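Local coordinates for uncharacterized protein (Bacteroides ovatus CL02T12C04, PDB 6PTM) that probably hydrolyses carrageenan chains from their ends, as an exo-acting glycoside hydrolase of family GH42, at residues I51-R55 against L75-E79; D152-V156 against D221-G225; T497-L501 against I554-Q558; K562-Y568 against L595-T601; D582-I586 against V616-T620. All coordinates share one frame; numbering follows the deposited sequence.

Interaction 1: I51-R55 against L75-E79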
# COMPACT_ATOMS: atom_id res chain seq x y z
N ILE A 51 12.01 32.93 7.03
CA ILE A 51 11.86 32.59 5.60
C ILE A 51 12.89 33.39 4.80
O ILE A 51 13.60 32.80 3.93
CB ILE A 51 10.42 32.85 5.14
CG1 ILE A 51 9.46 31.86 5.78
CG2 ILE A 51 10.34 32.85 3.63
CD1 ILE A 51 8.00 32.10 5.43
N ASN A 52 12.94 34.71 5.02
CA ASN A 52 13.92 35.58 4.30
C ASN A 52 15.33 35.08 4.61
O ASN A 52 16.17 35.12 3.73
CB ASN A 52 13.74 37.05 4.66
CG ASN A 52 12.41 37.63 4.23
OD1 ASN A 52 11.74 37.13 3.32
ND2 ASN A 52 11.99 38.71 4.89
N GLU A 53 15.60 34.65 5.83
CA GLU A 53 16.96 34.21 6.25
C GLU A 53 17.31 32.95 5.46
O GLU A 53 18.39 32.93 4.80
CB GLU A 53 16.97 34.02 7.77
CG GLU A 53 18.36 33.95 8.39
CD GLU A 53 18.40 33.49 9.83
OE1 GLU A 53 17.44 33.75 10.55
OE2 GLU A 53 19.39 32.85 10.23
N LEU A 54 16.42 31.94 5.45
CA LEU A 54 16.65 30.70 4.67
C LEU A 54 16.83 31.02 3.19
O LEU A 54 17.73 30.43 2.59
CB LEU A 54 15.52 29.69 4.85
CG LEU A 54 15.80 28.37 4.12
CD1 LEU A 54 17.13 27.76 4.56
CD2 LEU A 54 14.66 27.38 4.33
N ARG A 55 16.04 31.94 2.63
CA ARG A 55 16.12 32.31 1.19
C ARG A 55 17.51 32.86 0.85
O ARG A 55 18.05 32.48 -0.20
CB ARG A 55 15.06 33.34 0.78
CG ARG A 55 15.08 33.67 -0.70
CD ARG A 55 14.09 34.76 -1.08
NE ARG A 55 12.74 34.19 -0.98
CZ ARG A 55 11.87 34.44 -0.01
NH1 ARG A 55 12.13 35.32 0.93
NH2 ARG A 55 10.68 33.83 -0.02
N LEU A 75 11.47 25.93 1.94
CA LEU A 75 11.19 27.38 1.70
C LEU A 75 9.85 27.49 0.96
O LEU A 75 9.02 28.31 1.35
CB LEU A 75 12.31 28.00 0.87
CG LEU A 75 12.14 29.50 0.60
CD1 LEU A 75 12.24 30.28 1.90
CD2 LEU A 75 13.17 30.02 -0.37
N ARG A 76 9.66 26.73 -0.11
CA ARG A 76 8.41 26.78 -0.90
C ARG A 76 7.23 26.37 -0.01
O ARG A 76 6.15 27.01 -0.09
CB ARG A 76 8.49 25.93 -2.16
CG ARG A 76 7.20 25.96 -2.98
CD ARG A 76 6.76 27.36 -3.38
NE ARG A 76 7.80 28.05 -4.14
CZ ARG A 76 8.10 27.80 -5.42
NH1 ARG A 76 7.46 26.87 -6.12
NH2 ARG A 76 9.06 28.49 -6.00
N THR A 77 7.40 25.32 0.79
CA THR A 77 6.33 24.90 1.70
C THR A 77 5.95 26.08 2.60
O THR A 77 4.75 26.32 2.86
CB THR A 77 6.74 23.69 2.54
OG1 THR A 77 7.15 22.62 1.69
CG2 THR A 77 5.58 23.26 3.41
N ALA A 78 6.95 26.76 3.12
CA ALA A 78 6.77 27.87 4.07
C ALA A 78 6.02 28.99 3.35
O ALA A 78 4.98 29.45 3.88
CB ALA A 78 8.11 28.30 4.61
N GLU A 79 6.46 29.35 2.13
CA GLU A 79 5.82 30.43 1.33
C GLU A 79 4.36 30.09 1.12
O GLU A 79 3.54 30.97 1.28
CB GLU A 79 6.51 30.61 -0.02
CG GLU A 79 7.89 31.16 0.12
CD GLU A 79 8.68 31.06 -1.16
OE1 GLU A 79 8.28 30.32 -2.04
OE2 GLU A 79 9.72 31.68 -1.22

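Interaction 2: D152-V156 against D221-G225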
# COMPACT_ATOMS: atom_id res chain seq x y z
N ASP A 152 12.78 15.68 -13.28
CA ASP A 152 11.85 16.18 -14.31
C ASP A 152 10.86 15.06 -14.62
O ASP A 152 11.22 14.07 -15.29
CB ASP A 152 12.63 16.66 -15.53
CG ASP A 152 11.74 17.12 -16.67
OD1 ASP A 152 10.50 16.98 -16.61
OD2 ASP A 152 12.33 17.58 -17.65
N TRP A 153 9.63 15.23 -14.19
CA TRP A 153 8.59 14.18 -14.25
C TRP A 153 8.15 13.90 -15.71
O TRP A 153 7.59 12.78 -16.00
CB TRP A 153 7.43 14.60 -13.35
CG TRP A 153 7.69 14.49 -11.88
CD1 TRP A 153 8.75 14.97 -11.15
CD2 TRP A 153 6.78 13.91 -10.94
NE1 TRP A 153 8.57 14.69 -9.81
CE2 TRP A 153 7.37 14.02 -9.66
CE3 TRP A 153 5.54 13.26 -11.06
CZ2 TRP A 153 6.73 13.51 -8.52
CZ3 TRP A 153 4.92 12.77 -9.93
CH2 TRP A 153 5.51 12.90 -8.67
N THR A 154 8.48 14.80 -16.64
CA THR A 154 8.20 14.61 -18.08
C THR A 154 9.13 13.51 -18.61
O THR A 154 8.83 13.01 -19.67
CB THR A 154 8.30 15.93 -18.89
OG1 THR A 154 9.65 16.37 -18.97
CG2 THR A 154 7.49 17.06 -18.29
N LYS A 155 10.20 13.16 -17.92
CA LYS A 155 11.22 12.21 -18.42
C LYS A 155 11.22 10.89 -17.64
O LYS A 155 11.94 9.99 -18.05
CB LYS A 155 12.60 12.90 -18.36
CG LYS A 155 12.73 14.10 -19.28
CD LYS A 155 14.15 14.61 -19.38
CE LYS A 155 14.33 15.85 -20.25
NZ LYS A 155 13.19 16.08 -21.17
N VAL A 156 10.41 10.74 -16.59
CA VAL A 156 10.42 9.49 -15.76
C VAL A 156 9.76 8.37 -16.56
O VAL A 156 8.70 8.61 -17.20
CB VAL A 156 9.76 9.69 -14.38
CG1 VAL A 156 9.71 8.41 -13.56
CG2 VAL A 156 10.51 10.72 -13.59
N ASP A 221 1.24 15.72 -23.97
CA ASP A 221 1.91 14.47 -23.53
C ASP A 221 2.15 14.51 -22.01
O ASP A 221 1.84 13.49 -21.37
CB ASP A 221 3.23 14.28 -24.25
CG ASP A 221 3.23 12.95 -24.94
OD1 ASP A 221 3.79 11.98 -24.34
OD2 ASP A 221 2.60 12.89 -26.03
N GLY A 222 2.79 15.58 -21.52
CA GLY A 222 2.73 16.07 -20.13
C GLY A 222 3.74 15.36 -19.24
O GLY A 222 4.79 14.94 -19.75
N SER A 223 3.45 15.25 -17.95
CA SER A 223 4.34 14.57 -16.98
C SER A 223 3.80 13.17 -16.68
O SER A 223 2.65 12.85 -17.13
CB SER A 223 4.52 15.38 -15.72
OG SER A 223 3.26 15.74 -15.19
N ILE A 224 4.59 12.36 -15.98
CA ILE A 224 4.16 10.96 -15.73
C ILE A 224 2.86 11.05 -14.93
O ILE A 224 2.74 11.93 -14.07
CB ILE A 224 5.24 10.11 -15.05
CG1 ILE A 224 4.87 8.63 -15.18
CG2 ILE A 224 5.47 10.57 -13.61
CD1 ILE A 224 5.98 7.65 -14.84
N GLY A 225 1.89 10.24 -15.31
CA GLY A 225 0.53 10.36 -14.79
C GLY A 225 -0.23 9.06 -14.89
O GLY A 225 0.31 8.05 -15.43

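Interaction 3: T497-L501 against I554-Q558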
# COMPACT_ATOMS: atom_id res chain seq x y z
N THR A 497 8.48 2.26 1.72
CA THR A 497 9.39 2.18 0.56
C THR A 497 10.32 0.97 0.69
O THR A 497 10.51 0.25 -0.31
CB THR A 497 10.16 3.49 0.34
OG1 THR A 497 9.18 4.53 0.22
CG2 THR A 497 11.00 3.36 -0.91
N ILE A 498 10.82 0.69 1.89
CA ILE A 498 11.62 -0.54 2.13
C ILE A 498 10.80 -1.78 1.70
O ILE A 498 11.40 -2.72 1.15
CB ILE A 498 12.11 -0.61 3.58
CG1 ILE A 498 13.17 0.47 3.86
CG2 ILE A 498 12.58 -2.02 3.93
CD1 ILE A 498 14.46 0.31 3.12
N HIS A 499 9.48 -1.77 1.91
CA HIS A 499 8.60 -2.93 1.63
C HIS A 499 8.04 -2.89 0.20
O HIS A 499 7.16 -3.72 -0.10
CB HIS A 499 7.55 -3.01 2.72
CG HIS A 499 8.07 -3.47 4.06
ND1 HIS A 499 7.86 -4.76 4.51
CD2 HIS A 499 8.79 -2.83 5.01
CE1 HIS A 499 8.40 -4.90 5.71
NE2 HIS A 499 8.99 -3.71 6.05
N GLY A 500 8.46 -1.94 -0.64
CA GLY A 500 8.16 -1.98 -2.09
C GLY A 500 7.53 -0.72 -2.66
O GLY A 500 7.46 -0.62 -3.88
N LEU A 501 7.06 0.20 -1.84
CA LEU A 501 6.38 1.40 -2.36
C LEU A 501 7.32 2.21 -3.28
O LEU A 501 8.45 2.57 -2.86
CB LEU A 501 5.92 2.25 -1.19
CG LEU A 501 5.18 3.54 -1.56
CD1 LEU A 501 3.92 3.21 -2.38
CD2 LEU A 501 4.83 4.26 -0.28
N ILE A 554 18.06 1.21 -1.59
CA ILE A 554 16.61 1.03 -1.37
C ILE A 554 16.14 -0.09 -2.28
O ILE A 554 15.47 -1.05 -1.79
CB ILE A 554 15.84 2.35 -1.54
CG1 ILE A 554 16.27 3.42 -0.54
CG2 ILE A 554 14.34 2.10 -1.47
CD1 ILE A 554 16.18 3.01 0.92
N MET A 555 16.55 -0.07 -3.56
CA MET A 555 16.08 -1.17 -4.44
C MET A 555 16.68 -2.49 -3.94
O MET A 555 15.96 -3.46 -4.00
CB MET A 555 16.41 -0.95 -5.92
CG MET A 555 15.81 0.28 -6.51
SD MET A 555 13.99 0.37 -6.32
CE MET A 555 13.54 -1.26 -6.93
N SER A 556 17.93 -2.52 -3.44
CA SER A 556 18.52 -3.77 -2.89
C SER A 556 17.69 -4.26 -1.69
O SER A 556 17.39 -5.50 -1.61
CB SER A 556 19.96 -3.60 -2.54
OG SER A 556 20.73 -3.38 -3.71
N PHE A 557 17.29 -3.35 -0.80
CA PHE A 557 16.41 -3.74 0.34
C PHE A 557 15.06 -4.26 -0.19
O PHE A 557 14.61 -5.28 0.35
CB PHE A 557 16.18 -2.60 1.33
CG PHE A 557 17.38 -2.27 2.17
CD1 PHE A 557 17.89 -3.21 3.06
CD2 PHE A 557 17.99 -1.03 2.10
CE1 PHE A 557 19.00 -2.91 3.85
CE2 PHE A 557 19.06 -0.73 2.92
CZ PHE A 557 19.58 -1.67 3.77
N GLN A 558 14.44 -3.63 -1.19
CA GLN A 558 13.10 -4.06 -1.70
C GLN A 558 13.24 -5.46 -2.32
O GLN A 558 12.32 -6.29 -2.21
CB GLN A 558 12.54 -3.12 -2.78
CG GLN A 558 12.05 -1.75 -2.30
CD GLN A 558 11.36 -1.00 -3.42
OE1 GLN A 558 11.25 -1.52 -4.56
NE2 GLN A 558 10.85 0.18 -3.10
O HOH W 1 11.81 -5.51 1.41

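Interaction 4: K562-Y568 against L595-T601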
# COMPACT_ATOMS: atom_id res chain seq x y z
N LYS A 562 13.56 -13.06 0.26
CA LYS A 562 12.60 -13.36 1.34
C LYS A 562 12.72 -14.85 1.67
O LYS A 562 12.05 -15.70 1.07
CB LYS A 562 11.18 -12.98 0.89
CG LYS A 562 10.96 -11.54 0.45
CD LYS A 562 9.50 -11.30 0.10
CE LYS A 562 9.17 -10.04 -0.69
NZ LYS A 562 9.64 -8.81 -0.03
N PRO A 563 13.63 -15.26 2.59
CA PRO A 563 13.98 -16.68 2.69
C PRO A 563 12.97 -17.55 3.45
O PRO A 563 13.14 -18.77 3.52
CB PRO A 563 15.31 -16.63 3.45
CG PRO A 563 15.14 -15.42 4.35
CD PRO A 563 14.47 -14.41 3.44
N LEU A 564 12.02 -16.93 4.11
CA LEU A 564 10.95 -17.65 4.81
C LEU A 564 9.64 -17.17 4.19
O LEU A 564 9.40 -15.91 4.12
CB LEU A 564 11.02 -17.37 6.31
CG LEU A 564 12.28 -17.89 7.01
CD1 LEU A 564 12.34 -17.36 8.43
CD2 LEU A 564 12.32 -19.41 7.01
N ARG A 565 8.85 -18.14 3.73
CA ARG A 565 7.52 -17.86 3.13
C ARG A 565 6.43 -18.47 4.00
O ARG A 565 6.44 -19.69 4.23
CB ARG A 565 7.46 -18.42 1.71
CG ARG A 565 8.50 -17.82 0.79
CD ARG A 565 8.57 -16.30 0.83
NE ARG A 565 9.48 -15.87 -0.22
CZ ARG A 565 9.13 -15.61 -1.48
NH1 ARG A 565 7.86 -15.63 -1.87
NH2 ARG A 565 10.05 -15.20 -2.32
N ILE A 566 5.50 -17.63 4.45
CA ILE A 566 4.32 -18.10 5.22
C ILE A 566 3.31 -18.57 4.20
O ILE A 566 2.92 -17.75 3.37
CB ILE A 566 3.79 -16.96 6.09
CG1 ILE A 566 4.82 -16.57 7.14
CG2 ILE A 566 2.46 -17.29 6.72
CD1 ILE A 566 4.46 -15.31 7.82
N PHE A 567 2.83 -19.81 4.32
CA PHE A 567 1.80 -20.35 3.41
C PHE A 567 0.45 -19.67 3.63
O PHE A 567 -0.01 -19.53 4.77
CB PHE A 567 1.62 -21.86 3.53
CG PHE A 567 0.92 -22.42 2.32
CD1 PHE A 567 -0.43 -22.70 2.36
CD2 PHE A 567 1.61 -22.55 1.12
CE1 PHE A 567 -1.06 -23.17 1.22
CE2 PHE A 567 0.95 -22.96 -0.03
CZ PHE A 567 -0.37 -23.30 0.03
N TYR A 568 -0.15 -19.20 2.53
CA TYR A 568 -1.48 -18.53 2.52
C TYR A 568 -2.39 -19.29 1.56
O TYR A 568 -1.99 -19.63 0.43
CB TYR A 568 -1.40 -17.04 2.14
CG TYR A 568 -2.76 -16.41 2.01
CD1 TYR A 568 -3.45 -16.00 3.13
CD2 TYR A 568 -3.41 -16.29 0.79
CE1 TYR A 568 -4.74 -15.50 3.05
CE2 TYR A 568 -4.69 -15.76 0.69
CZ TYR A 568 -5.37 -15.39 1.83
OH TYR A 568 -6.63 -14.84 1.79
N LEU A 595 15.47 -10.48 8.60
CA LEU A 595 15.13 -11.16 7.32
C LEU A 595 13.83 -10.60 6.77
O LEU A 595 12.86 -10.43 7.51
CB LEU A 595 14.94 -12.65 7.59
CG LEU A 595 16.18 -13.42 8.05
CD1 LEU A 595 15.78 -14.85 8.36
CD2 LEU A 595 17.29 -13.33 7.00
N PRO A 596 13.75 -10.34 5.46
CA PRO A 596 12.48 -10.06 4.81
C PRO A 596 11.64 -11.32 4.93
O PRO A 596 12.12 -12.37 4.53
CB PRO A 596 12.85 -9.70 3.36
CG PRO A 596 14.34 -9.44 3.39
CD PRO A 596 14.88 -10.29 4.52
N ILE A 597 10.40 -11.18 5.41
CA ILE A 597 9.45 -12.32 5.52
C ILE A 597 8.43 -12.22 4.38
O ILE A 597 7.84 -11.14 4.22
CB ILE A 597 8.77 -12.34 6.90
CG1 ILE A 597 9.82 -12.37 8.02
CG2 ILE A 597 7.79 -13.50 7.01
CD1 ILE A 597 10.79 -13.52 7.92
N GLY A 598 8.24 -13.30 3.62
CA GLY A 598 7.28 -13.29 2.51
C GLY A 598 6.24 -14.35 2.64
O GLY A 598 6.10 -14.92 3.76
N PHE A 599 5.52 -14.57 1.54
CA PHE A 599 4.36 -15.48 1.52
C PHE A 599 4.56 -16.52 0.42
O PHE A 599 5.30 -16.29 -0.53
CB PHE A 599 3.05 -14.70 1.38
CG PHE A 599 2.74 -13.94 2.63
CD1 PHE A 599 2.06 -14.56 3.67
CD2 PHE A 599 3.27 -12.69 2.84
CE1 PHE A 599 1.84 -13.89 4.86
CE2 PHE A 599 3.06 -12.02 4.03
CZ PHE A 599 2.32 -12.61 5.02
N ALA A 600 3.88 -17.64 0.59
CA ALA A 600 3.76 -18.73 -0.41
C ALA A 600 2.29 -19.02 -0.60
O ALA A 600 1.54 -18.96 0.38
CB ALA A 600 4.49 -19.98 0.03
N THR A 601 1.91 -19.31 -1.83
CA THR A 601 0.60 -19.82 -2.24
C THR A 601 0.83 -20.87 -3.31
O THR A 601 1.94 -20.93 -3.87
CB THR A 601 -0.27 -18.70 -2.85
OG1 THR A 601 0.38 -18.25 -4.03
CG2 THR A 601 -0.50 -17.55 -1.91
O HOH W 2 9.37 -9.25 2.79

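Interaction 5: D582-I586 against V616-T620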
# COMPACT_ATOMS: atom_id res chain seq x y z
N ASP A 582 -4.21 -15.21 12.78
CA ASP A 582 -3.18 -16.28 12.84
C ASP A 582 -2.02 -15.93 11.90
O ASP A 582 -0.80 -16.11 12.24
CB ASP A 582 -3.83 -17.64 12.51
CG ASP A 582 -4.86 -18.06 13.55
OD1 ASP A 582 -4.66 -17.69 14.70
OD2 ASP A 582 -5.87 -18.69 13.16
N VAL A 583 -2.34 -15.51 10.69
CA VAL A 583 -1.26 -15.23 9.71
C VAL A 583 -0.42 -14.06 10.26
O VAL A 583 0.80 -14.16 10.24
CB VAL A 583 -1.81 -14.93 8.31
CG1 VAL A 583 -0.70 -14.43 7.43
CG2 VAL A 583 -2.49 -16.14 7.69
N LEU A 584 -1.05 -13.01 10.79
CA LEU A 584 -0.30 -11.90 11.42
C LEU A 584 0.56 -12.45 12.57
O LEU A 584 1.68 -11.98 12.72
CB LEU A 584 -1.27 -10.80 11.90
CG LEU A 584 -0.62 -9.60 12.59
CD1 LEU A 584 0.42 -8.96 11.68
CD2 LEU A 584 -1.65 -8.57 13.03
N ARG A 585 0.06 -13.38 13.39
CA ARG A 585 0.80 -13.81 14.60
C ARG A 585 2.15 -14.41 14.16
O ARG A 585 3.19 -14.04 14.76
CB ARG A 585 -0.05 -14.75 15.47
CG ARG A 585 0.52 -14.98 16.87
CD ARG A 585 -0.32 -15.93 17.75
NE ARG A 585 -1.70 -15.49 17.69
CZ ARG A 585 -2.67 -16.08 16.99
NH1 ARG A 585 -2.46 -17.20 16.32
NH2 ARG A 585 -3.86 -15.52 16.95
N ILE A 586 2.17 -15.23 13.10
CA ILE A 586 3.41 -15.91 12.64
C ILE A 586 4.28 -14.88 11.89
O ILE A 586 5.51 -14.87 12.12
CB ILE A 586 3.14 -17.20 11.83
CG1 ILE A 586 4.45 -17.84 11.36
CG2 ILE A 586 2.22 -16.99 10.64
CD1 ILE A 586 5.50 -18.10 12.45
N VAL A 616 6.60 -21.99 5.94
CA VAL A 616 5.99 -22.27 7.25
C VAL A 616 4.48 -22.38 7.02
O VAL A 616 3.95 -21.58 6.26
CB VAL A 616 6.40 -21.26 8.33
CG1 VAL A 616 7.91 -21.16 8.43
CG2 VAL A 616 5.80 -19.88 8.13
N VAL A 617 3.85 -23.39 7.61
CA VAL A 617 2.39 -23.63 7.49
C VAL A 617 1.82 -23.62 8.90
O VAL A 617 2.13 -24.54 9.70
CB VAL A 617 2.04 -24.91 6.72
CG1 VAL A 617 0.52 -25.02 6.58
CG2 VAL A 617 2.72 -24.97 5.36
N TYR A 618 1.06 -22.58 9.21
CA TYR A 618 0.58 -22.26 10.57
C TYR A 618 -0.92 -22.06 10.54
O TYR A 618 -1.38 -21.22 9.72
CB TYR A 618 1.26 -20.99 11.11
CG TYR A 618 0.84 -20.56 12.48
CD1 TYR A 618 1.19 -21.28 13.62
CD2 TYR A 618 0.11 -19.40 12.66
CE1 TYR A 618 0.82 -20.85 14.88
CE2 TYR A 618 -0.27 -18.95 13.91
CZ TYR A 618 0.12 -19.66 15.03
OH TYR A 618 -0.26 -19.19 16.23
N LYS A 619 -1.62 -22.82 11.40
CA LYS A 619 -3.08 -22.71 11.64
C LYS A 619 -3.83 -22.55 10.30
O LYS A 619 -4.70 -21.66 10.18
CB LYS A 619 -3.33 -21.56 12.62
CG LYS A 619 -2.91 -21.83 14.06
CD LYS A 619 -3.72 -20.99 15.05
CE LYS A 619 -4.07 -21.73 16.32
NZ LYS A 619 -2.83 -21.95 17.08
N THR A 620 -3.53 -23.44 9.37
CA THR A 620 -4.15 -23.50 8.02
C THR A 620 -4.81 -24.87 7.87
O THR A 620 -4.38 -25.68 7.04
CB THR A 620 -3.08 -23.13 6.98
OG1 THR A 620 -2.50 -21.87 7.35
CG2 THR A 620 -3.65 -23.03 5.58

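Interaction 1: I51-R55 against L75-E79
Leu75 reaches Ile51 and Arg55 through its two methyl branches. CD1 lies 3.6 Å from Ile51 CG2, while CD2 comes to 4.0 Å from Arg55 CB. The seam continues with Ile51 CD1 on Ala78 CB at 3.9 Å, and Leu54 CD2 meets Leu75 CB. Along the border of this apolar seam runs a salt bridge: Arg55 NH2 donates to Glu79 OE2 at 2.6 Å with an N-H...O angle of 147°. The anti lone pair of OE2 is used, and carboxylate and guanidinium planes are nearly coplanar, 12° apart. With CG anti to the backbone N and a bend at chi3, Arg55 turns its end across Leu75 toward the acid. A second shell adds to both partners, weakly on the Arg55 side: Asn52 OD1 accepts from Arg55 NH1, and Arg76 NE donates to Glu79 OE1 at 3.1 Å, so each carboxylate oxygen has an arginine and the acid is likely to stay ionised. Arg76 also pairs with Glu186. Helix 109-139 packs against the seam, Met128 on Leu54 and Ile124 on Ala78. The local axes run 10.5 Å apart at 153°, the geometry of an antiparallel helical hairpin flanked by a salt-bridge network.

Interaction 2: D152-V156 against D221-G225
Ile224 packs between Trp153 and Val156, and its side chain can be traced outward from the backbone. CB lies 3.7 Å from the carbonyl oxygen Trp153 O. From there CG2 branches to Trp153 CE3, also at 3.7 Å, the two side chains crossing at about a right angle. CG1 stands anti to the backbone N (chi1 -164°) and extends the other branch away from the indole, carrying CD1 to Val156, where it lies 3.7 Å from Val156 O and 4.0 Å from Val156 CG1. The main chain secures the same residue: Ile224 N donates to Trp153 O at 3.0 Å. Beside it Ser223 CB touches Trp153 CB at 3.8 Å, while its OG bonds to Asn190 O. The loop 152-156 has its own brace, an Asx turn in which Asp152 OD1 accepts from Thr154 N and, at 2.6 Å, from Thr154 OG1, both from the same face of the carboxylate. Leu163 and Leu172 add to the apolar surroundings of Ile224, and Gln282 NE2 also bonds to Trp153 O and Val156 O. One backbone bond crosses between the segments, and the rest of their contact is mainly apolar packing.

Interaction 3: T497-L501 against I554-Q558
Gly500 and Gln558 have the nearest CA atoms of the two segments, 5.4 Å apart, where helix 486-498 ends in a Schellman motif with Gly500 at positive phi. This turn presents backbone carbonyls to the side chain of Gln558. Its chain runs extended beyond CG (chi2 -173°), passing alongside the helix end, and brings NE2 to Thr497 O at 2.8 Å with an N-H...O angle of 143°; the acceptor is tilted 21° from the amide plane. Thr497 O also accepts from Gly500 N at 3.0 Å, so two donors grip one carbonyl. The CA of Gln558 adds a CA-H...O contact to Ile498 O, 3.6 Å away. A leucine in place of Gln558 has no amide to donate, and would probably leave Thr497 O with Gly500 N as its remaining partner among these segments and the helix end less firmly tied to helix 551-559. On the apolar flank, Thr497 CG2 meets Ile554 CG2 at 3.6 Å, and the tip of Ile498, CD1, lies 3.8 Å from Phe557 CB and 3.9 Å from Ile554 CD1. A water lies 2.8 Å from Ile498 O and is also close to Phe557 O. Phe171 of strand 168-175 packs on Ile554 and Gln558, while Ile720 and Asn722 of strand 718-725 and Ile712 of strand 707-715 cover Phe557, placing this helix junction between the mixed sheet and the C-terminal antiparallel sheet.

Interaction 4: K562-Y568 against L595-T601
Arg565 leaves its strand with CG anti to the carbonyl carbon and bends again at chi2 (-49°), folding its guanidinium back over segment 595-601. NH1 thereby donates to Phe599 O at 3.0 Å and 159°, while NE donates to Lys562 O at 2.9 Å; both acceptors lie at the guanidinium edge, within 3° of its plane, which fixes the rotation of the group. A leucine in its place offers no N-H, and would probably leave Phe599 O and Lys562 O short of a partner and the loop before the strand freer to move. The backbones pair in parallel, Leu564 O accepting from Gly598 N and Gly598 O from Ile566 N, both at 2.9 Å. A side chain at Gly598 would run into Lys562 CD and Arg565 CD, which pack over it, Lys562 CD being 3.8 Å from Gly598 CA. The Arg565 side of the pair also carries Ala600, whose CB lies 3.8 Å from Arg565 CB. On the other face Ile566 CB meets Phe599 CD1 at 3.8 Å and Ile566 CD1 touches Ile597 CG2. One water joins Lys562 NZ to Ile597 O. Trp400 packs edge-to-face with Phe599, and Ala681 and Val685 of helix 674-687 cover Leu564. Strand 597-600 borders 564-567 at the margin of a parallel alpha/beta sheet of strand order 2-1-3-4-5, as in flavodoxin-like folds.

Interaction 5: D582-I586 against V616-T620
Polar contacts centre on Arg585, whose NH1 donates to Tyr618 OH at 3.0 Å with an N-H...O angle of 155°. The same nitrogen bonds to Asp582 OD1 at 2.8 Å, one turn earlier on the helix, so one terminal NH2 group links acid and phenol. Both acceptors lie near the guanidinium plane, and that plane stands 63° from the tyrosine ring, so the arginine meets the phenol end of the ring by its edge. A bend at chi3 (-49°) turns the guanidinium back toward Asp582. Asp582 OD2 has a second partner in Lys576, and these two cations would be expected to favour the ionised acid. The edge of the Tyr618 ring approaches the helix backbone, CE2 lying 3.3 Å from Asp582 O. Lys619 CD comes to 3.4 Å from Asp582 OD1, but its NZ pairs with Glu646. Among apolar contacts, Ile586 CG2 lies 3.8 Å from Tyr618 CD2, the two side chains running antiparallel past one another, and Ile586 CG1 meets Val616 CG2 at 4.1 Å. Leu674 touches Arg585, Ile586 and Tyr618, and Ile566 touches Ile586 and Val616. Helix 579-590 is thereby packed on the end of strand 614-617 and the loop beyond it, the helix-on-sheet layering of a parallel alpha/beta domain.

Interactions 4 and 5 belong to one parallel sheet: strands 564-567 and 614-617 are neighbours, Phe567 N lies 2.8 Å from Val616 O, and Phe599 CE1 meets Val583 CG1 at 3.7 Å. Their segments alternate along the chain, with helix 579-590 leading into strand 597-600. Interaction 3 lies about 16 Å from interaction 4, centre to centre, and helix 551-559 is followed directly by strand 564-567, so it adjoins this domain. Interaction 2 is about 23 Å from interaction 3 between centres, at loops leading into the strands 157-159 and 225-230. Interaction 1, in the N-terminal helices, is about 51 Å from interaction 5, centre to centre, across the chain's centre.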